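Local coordinates for packaging protein UL32 (Human herpesvirus 8 type M, PDB 6XF9), which forms a zinc-binding pentameric ring required for herpesviral packaging and probably helps bring newly made capsids to nuclear replication compartments, at residues Ala94-Leu99 / Ile125-His130; Phe335-Asp338 / Ala342-Tyr345. All coordinates share one frame; numbering follows the deposited sequence.

Contact 1: residues Ala94-Leu99 / Ile125-His130. With ZN (zinc ion), chain O.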
ATOM      1  N   ALA D  94      -8.756  49.009  -1.337  1.00 52.82           N
ATOM      2  CA  ALA D  94      -7.957  50.038  -0.673  1.00 51.24           C
ATOM      3  C   ALA D  94      -6.547  50.116  -1.242  1.00 49.95           C
ATOM      4  O   ALA D  94      -6.001  51.209  -1.419  1.00 50.05           O
ATOM      5  CB  ALA D  94      -7.906  49.780   0.825  1.00 49.96           C
ATOM      6  N   ALA D  95      -5.904  48.971  -1.464  1.00 53.79           N
ATOM      7  CA  ALA D  95      -4.594  49.003  -2.103  1.00 52.70           C
ATOM      8  C   ALA D  95      -4.687  49.550  -3.526  1.00 54.32           C
ATOM      9  O   ALA D  95      -3.754  50.201  -3.999  1.00 54.15           O
ATOM     10  CB  ALA D  95      -3.973  47.608  -2.097  1.00 51.40           C
ATOM     11  N   ALA D  96      -5.792  49.290  -4.234  1.00 56.18           N
ATOM     12  CA  ALA D  96      -5.958  49.883  -5.557  1.00 58.06           C
ATOM     13  C   ALA D  96      -6.029  51.397  -5.459  1.00 58.80           C
ATOM     14  O   ALA D  96      -5.252  52.110  -6.104  1.00 58.93           O
ATOM     15  CB  ALA D  96      -7.224  49.357  -6.225  1.00 60.51           C
ATOM     16  N   ALA D  97      -6.934  51.900  -4.611  1.00 59.43           N
ATOM     17  CA  ALA D  97      -7.103  53.340  -4.446  1.00 59.97           C
ATOM     18  C   ALA D  97      -5.798  54.003  -4.030  1.00 58.41           C
ATOM     19  O   ALA D  97      -5.359  54.978  -4.650  1.00 59.11           O
ATOM     20  CB  ALA D  97      -8.200  53.620  -3.417  1.00 60.47           C
ATOM     21  N   ASP D  98      -5.132  53.457  -3.012  1.00 71.88           N
ATOM     22  CA  ASP D  98      -3.919  54.091  -2.522  1.00 70.58           C
ATOM     23  C   ASP D  98      -2.781  53.980  -3.530  1.00 70.56           C
ATOM     24  O   ASP D  98      -1.836  54.774  -3.468  1.00 70.56           O
ATOM     25  CB  ASP D  98      -3.491  53.495  -1.178  1.00 69.12           C
ATOM     26  CG  ASP D  98      -4.606  53.536  -0.113  1.00 69.56           C
ATOM     27  OD1 ASP D  98      -5.560  54.355  -0.216  1.00 70.82           O
ATOM     28  OD2 ASP D  98      -4.489  52.768   0.877  1.00 68.60           O
ATOM     29  N   LEU D  99      -2.833  53.002  -4.439  1.00 63.47           N
ATOM     30  CA  LEU D  99      -1.839  52.943  -5.509  1.00 63.62           C
ATOM     31  C   LEU D  99      -2.101  54.016  -6.565  1.00 65.42           C
ATOM     32  O   LEU D  99      -1.156  54.583  -7.117  1.00 65.74           O
ATOM     33  CB  LEU D  99      -1.805  51.548  -6.139  1.00 63.31           C
ATOM     34  CG  LEU D  99      -0.653  51.382  -7.133  1.00 63.55           C
ATOM     35  CD1 LEU D  99       0.642  51.371  -6.396  1.00 62.17           C
ATOM     36  CD2 LEU D  99      -0.790  50.123  -7.955  1.00 63.86           C
ATOM     37  N   ILE D 125      -6.441  40.509  -9.663  1.00 53.85           N
ATOM     38  CA  ILE D 125      -5.541  39.411  -9.343  1.00 50.88           C
ATOM     39  C   ILE D 125      -4.113  39.924  -9.207  1.00 49.33           C
ATOM     40  O   ILE D 125      -3.344  39.414  -8.384  1.00 46.99           O
ATOM     41  CB  ILE D 125      -5.660  38.292 -10.397  1.00 52.17           C
ATOM     42  CG1 ILE D 125      -5.053  36.997  -9.860  1.00 49.29           C
ATOM     43  CG2 ILE D 125      -4.994  38.696 -11.715  1.00 54.44           C
ATOM     44  CD1 ILE D 125      -5.600  36.610  -8.510  1.00 47.11           C
ATOM     45  N   ASP D 126      -3.737  40.964  -9.967  1.00 58.98           N
ATOM     46  CA  ASP D 126      -2.362  41.465  -9.897  1.00 57.21           C
ATOM     47  C   ASP D 126      -2.090  42.168  -8.573  1.00 55.21           C
ATOM     48  O   ASP D 126      -0.997  42.021  -8.001  1.00 53.33           O
ATOM     49  CB  ASP D 126      -2.078  42.414 -11.056  1.00 58.94           C
ATOM     50  CG  ASP D 126      -2.270  41.758 -12.405  1.00 61.25           C
ATOM     51  OD1 ASP D 126      -1.582  40.742 -12.659  1.00 60.60           O
ATOM     52  OD2 ASP D 126      -3.090  42.271 -13.212  1.00 63.76           O
ATOM     53  N   LEU D 127      -3.073  42.944  -8.085  1.00 54.72           N
ATOM     54  CA  LEU D 127      -2.982  43.566  -6.764  1.00 53.01           C
ATOM     55  C   LEU D 127      -2.942  42.518  -5.656  1.00 51.40           C
ATOM     56  O   LEU D 127      -2.170  42.642  -4.700  1.00 50.15           O
ATOM     57  CB  LEU D 127      -4.157  44.514  -6.556  1.00 54.40           C
ATOM     58  CG  LEU D 127      -4.214  45.681  -7.542  1.00 56.33           C
ATOM     59  CD1 LEU D 127      -5.531  46.434  -7.399  1.00 58.23           C
ATOM     60  CD2 LEU D 127      -3.043  46.629  -7.366  1.00 55.17           C
ATOM     61  N   GLN D 128      -3.830  41.519  -5.726  1.00 45.76           N
ATOM     62  CA  GLN D 128      -3.846  40.435  -4.741  1.00 44.04           C
ATOM     63  C   GLN D 128      -2.519  39.681  -4.695  1.00 42.65           C
ATOM     64  O   GLN D 128      -1.997  39.380  -3.617  1.00 41.68           O
ATOM     65  CB  GLN D 128      -4.961  39.465  -5.083  1.00 44.94           C
ATOM     66  CG  GLN D 128      -6.340  39.975  -4.841  1.00 46.50           C
ATOM     67  CD  GLN D 128      -7.346  38.854  -4.908  1.00 46.95           C
ATOM     68  OE1 GLN D 128      -7.531  38.118  -3.944  1.00 45.87           O
ATOM     69  NE2 GLN D 128      -7.964  38.680  -6.068  1.00 48.99           N
ATOM     70  N   LEU D 129      -1.983  39.321  -5.862  1.00 47.60           N
ATOM     71  CA  LEU D 129      -0.732  38.567  -5.903  1.00 46.91           C
ATOM     72  C   LEU D 129       0.423  39.390  -5.342  1.00 46.59           C
ATOM     73  O   LEU D 129       1.272  38.866  -4.603  1.00 46.20           O
ATOM     74  CB  LEU D 129      -0.439  38.109  -7.335  1.00 48.08           C
ATOM     75  CG  LEU D 129      -1.207  36.891  -7.875  1.00 48.60           C
ATOM     76  CD1 LEU D 129      -0.964  36.686  -9.359  1.00 50.43           C
ATOM     77  CD2 LEU D 129      -0.758  35.644  -7.118  1.00 47.39           C
ATOM     78  N   HIS D 130       0.487  40.680  -5.697  1.00 45.07           N
ATOM     79  CA  HIS D 130       1.626  41.498  -5.283  1.00 44.90           C
ATOM     80  C   HIS D 130       1.548  41.879  -3.809  1.00 44.32           C
ATOM     81  O   HIS D 130       2.530  41.744  -3.069  1.00 44.34           O
ATOM     82  CB  HIS D 130       1.734  42.745  -6.162  1.00 45.95           C
ATOM     83  CG  HIS D 130       2.841  43.667  -5.755  1.00 45.85           C
ATOM     84  ND1 HIS D 130       4.153  43.448  -6.102  1.00 45.97           N
ATOM     85  CD2 HIS D 130       2.825  44.814  -5.032  1.00 45.77           C
ATOM     86  CE1 HIS D 130       4.902  44.415  -5.603  1.00 46.30           C
ATOM     87  NE2 HIS D 130       4.121  45.254  -4.945  1.00 46.03           N
TER
HETATM   88 ZN    ZN O 501       5.076  42.054  -7.293  1.00 50.90          ZN
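Leu-127 reaches from helix 124-133 to helix 89-106 and touches Ala-96 and Leu-99 there, a buried helix-helix packing contact beside a zinc site of the CxxC type with three cysteines and one histidine. Chi1 (-62°) sets CG of Leu-127 anti to the carbonyl carbon, and chi2 (171°) then spreads the two methyls, CD1 to Ala-96 and CD2 to Leu-99. CD1 lies 3.6 Å from Ala-96 CB and 3.9 Å from Ala-96 CA, so this branch rests directly on the alanine, where the CA atoms of Ala-96 and Leu-127 come within 7.0 Å. CD2 goes to the next turn and stands 4.2 Å from CD2 of Leu-99, the two leucines crossing obliquely in a looser meeting. No hydrogen bond joins the two segments, and the contact is apolar packing. Leu-20 of helix 14-22 also touches both Ala-96 and Leu-127, adding a third helix to the packing.

One turn on from Leu-127, His-130 turns its ring to the metal. Cys-52, Cys-55 and Cys-136 complete the zinc site, and a hydrogen bond between His-130 NE2 and the hydroxyl of Tyr-75 helps fix the ring's rotation. The remaining ring nitrogen, His-130 ND1, bonds the zinc ion at 2.1 Å.

Contact 2: residues Phe335-Asp338 / Ala342-Tyr345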
ATOM      1  N   PHE D 335     -28.274  32.602  20.117  1.00 70.56           N
ATOM      2  CA  PHE D 335     -28.705  33.092  21.429  1.00 71.37           C
ATOM      3  C   PHE D 335     -28.085  34.445  21.760  1.00 71.03           C
ATOM      4  O   PHE D 335     -28.774  35.340  22.258  1.00 71.30           O
ATOM      5  CB  PHE D 335     -28.353  32.090  22.533  1.00 72.44           C
ATOM      6  CG  PHE D 335     -29.186  30.814  22.515  1.00 73.14           C
ATOM      7  CD1 PHE D 335     -30.160  30.595  21.537  1.00 72.44           C
ATOM      8  CD2 PHE D 335     -28.978  29.819  23.486  1.00 74.02           C
ATOM      9  CE1 PHE D 335     -30.905  29.416  21.538  1.00 72.57           C
ATOM     10  CE2 PHE D 335     -29.724  28.642  23.489  1.00 73.90           C
ATOM     11  CZ  PHE D 335     -30.685  28.443  22.516  1.00 73.34           C
ATOM     12  N   VAL D 336     -26.782  34.611  21.514  1.00 57.36           N
ATOM     13  CA  VAL D 336     -26.135  35.892  21.810  1.00 56.71           C
ATOM     14  C   VAL D 336     -26.741  37.015  20.976  1.00 55.49           C
ATOM     15  O   VAL D 336     -27.006  38.106  21.483  1.00 55.39           O
ATOM     16  CB  VAL D 336     -24.617  35.786  21.595  1.00 56.02           C
ATOM     17  CG1 VAL D 336     -24.017  37.164  21.512  1.00 54.81           C
ATOM     18  CG2 VAL D 336     -23.987  34.995  22.726  1.00 57.27           C
ATOM     19  N   LEU D 337     -26.994  36.759  19.699  1.00 65.33           N
ATOM     20  CA  LEU D 337     -27.436  37.781  18.756  1.00 64.34           C
ATOM     21  C   LEU D 337     -28.948  37.913  18.599  1.00 64.75           C
ATOM     22  O   LEU D 337     -29.378  38.762  17.813  1.00 64.10           O
ATOM     23  CB  LEU D 337     -26.830  37.514  17.373  1.00 63.28           C
ATOM     24  CG  LEU D 337     -25.305  37.541  17.251  1.00 62.33           C
ATOM     25  CD1 LEU D 337     -24.987  37.434  15.800  1.00 61.20           C
ATOM     26  CD2 LEU D 337     -24.733  38.845  17.810  1.00 61.64           C
ATOM     27  N   ASP D 338     -29.770  37.085  19.259  1.00 94.34           N
ATOM     28  CA  ASP D 338     -31.215  37.336  19.222  1.00 94.66           C
ATOM     29  C   ASP D 338     -31.579  38.533  20.084  1.00 94.99           C
ATOM     30  O   ASP D 338     -32.454  39.330  19.719  1.00 94.80           O
ATOM     31  CB  ASP D 338     -32.020  36.128  19.684  1.00 95.68           C
ATOM     32  CG  ASP D 338     -33.529  36.410  19.687  1.00 96.22           C
ATOM     33  OD1 ASP D 338     -33.981  37.199  18.818  1.00 95.70           O
ATOM     34  OD2 ASP D 338     -34.258  35.882  20.566  1.00 96.94           O
ATOM     35  N   ALA D 342     -27.952  43.239  21.656  1.00 66.57           N
ATOM     36  CA  ALA D 342     -26.748  42.492  21.354  1.00 66.10           C
ATOM     37  C   ALA D 342     -25.520  43.247  21.004  1.00 64.80           C
ATOM     38  O   ALA D 342     -25.554  44.244  20.355  1.00 63.90           O
ATOM     39  CB  ALA D 342     -27.037  41.530  20.246  1.00 65.86           C
ATOM     40  N   MET D 343     -24.398  42.732  21.437  1.00 73.23           N
ATOM     41  CA  MET D 343     -23.146  43.419  21.094  1.00 71.96           C
ATOM     42  C   MET D 343     -23.105  44.909  21.422  1.00 71.51           C
ATOM     43  O   MET D 343     -22.817  45.730  20.550  1.00 70.38           O
ATOM     44  CB  MET D 343     -22.817  43.207  19.613  1.00 70.69           C
ATOM     45  CG  MET D 343     -22.673  41.747  19.213  1.00 70.81           C
ATOM     46  SD  MET D 343     -22.272  41.538  17.468  1.00 69.58           S
ATOM     47  CE  MET D 343     -20.701  42.393  17.378  1.00 67.64           C
ATOM     48  N   PRO D 344     -23.393  45.269  22.681  1.00 85.26           N
ATOM     49  CA  PRO D 344     -23.435  46.703  23.020  1.00 84.83           C
ATOM     50  C   PRO D 344     -22.075  47.380  22.936  1.00 83.83           C
ATOM     51  O   PRO D 344     -22.019  48.619  22.888  1.00 83.31           O
ATOM     52  CB  PRO D 344     -23.980  46.714  24.451  1.00 85.83           C
ATOM     53  CG  PRO D 344     -23.823  45.302  24.971  1.00 86.93           C
ATOM     54  CD  PRO D 344     -23.308  44.418  23.879  1.00 86.37           C
ATOM     55  N   TYR D 345     -20.985  46.600  22.926  1.00 67.12           N
ATOM     56  CA  TYR D 345     -19.619  47.092  22.792  1.00 65.86           C
ATOM     57  C   TYR D 345     -19.324  47.683  21.422  1.00 64.62           C
ATOM     58  O   TYR D 345     -18.231  48.229  21.228  1.00 63.67           O
ATOM     59  CB  TYR D 345     -18.626  45.949  23.065  1.00 65.94           C
ATOM     60  CG  TYR D 345     -19.063  44.589  22.516  1.00 66.44           C
ATOM     61  CD1 TYR D 345     -18.758  44.189  21.209  1.00 65.26           C
ATOM     62  CD2 TYR D 345     -19.783  43.710  23.311  1.00 67.94           C
ATOM     63  CE1 TYR D 345     -19.178  42.951  20.720  1.00 65.74           C
ATOM     64  CE2 TYR D 345     -20.200  42.489  22.838  1.00 68.51           C
ATOM     65  CZ  TYR D 345     -19.902  42.100  21.548  1.00 67.49           C
ATOM     66  OH  TYR D 345     -20.335  40.855  21.107  1.00 68.10           O
TER
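The C-terminal part of helix 329-338 packs here against the loop that leads to helix 349-357. In this connection between two helices the chain passes the end of the first, laying Ala-342 and Met-343 against it, and then runs off. Leu-337 and Ala-342 mark the closest backbone approach, their CA atoms 5.4 Å apart. Ala-342 points its methyl at the helix: CB sits 3.6 Å from the backbone O of Val-336 and 4.1 Å from CA of Leu-337, so the methyl lies against main chain more closely than against any side chain of 335-338.

Leu-337 supplies the other half. Its side chain reaches the loop through one branch, CD2, which comes 3.7 Å from Met-343 SD and 3.8 Å from Met-343 CG, with Ala-342 CB a little farther off at 4.3 Å. The thioether is met along its flank, and the two side chains run at a slant to one another. Met-343 is extended as far as SD and then bends at chi3 (61°), which turns the terminal CE aside from the leucine branch.

Within the loop, the ring of Tyr-345 lays one face over Met-343 CA, which stands 3.5 Å above the ring plane and offset toward its rim. The tyrosine hydroxyl is hydrogen-bonded to Glu-318 of helix 308-321, and Arg-356 of helix 349-357 binds the carbonyl O of Leu-337. On the helix, Asp-338 forms a salt bridge with Arg-63 of a neighbouring subunit, while Phe-335 stacks on that subunit's Phe-59. With no hydrogen bond passing between 335-338 and 342-345, the contact rests on the Ala-342 methyl against main chain and on the Leu-337 branch against the thioether, and the polar ties run instead to adjoining helices and to the next subunit.

Contacts 1 and 2 are both buried, apolar and without a hydrogen bond between their segments, yet they occupy opposite sides of the chain's centre, with their own centres 35 Å apart. Contact 1 lies deeper, its centre about 10 Å from the chain's centre, and joins two successive helices, with 25 residues between its segments; no other subunit touches them. Contact 2, its centre about 26 Å out, joins a helix to the loop that directly follows it, and has partly exposed flanking residues at a subunit interface. Zinc also separates them: 125-130 supplies a metal ligand itself, whereas the side chain of Leu-337 is about 14 Å from a bound zinc ion. They share no helix.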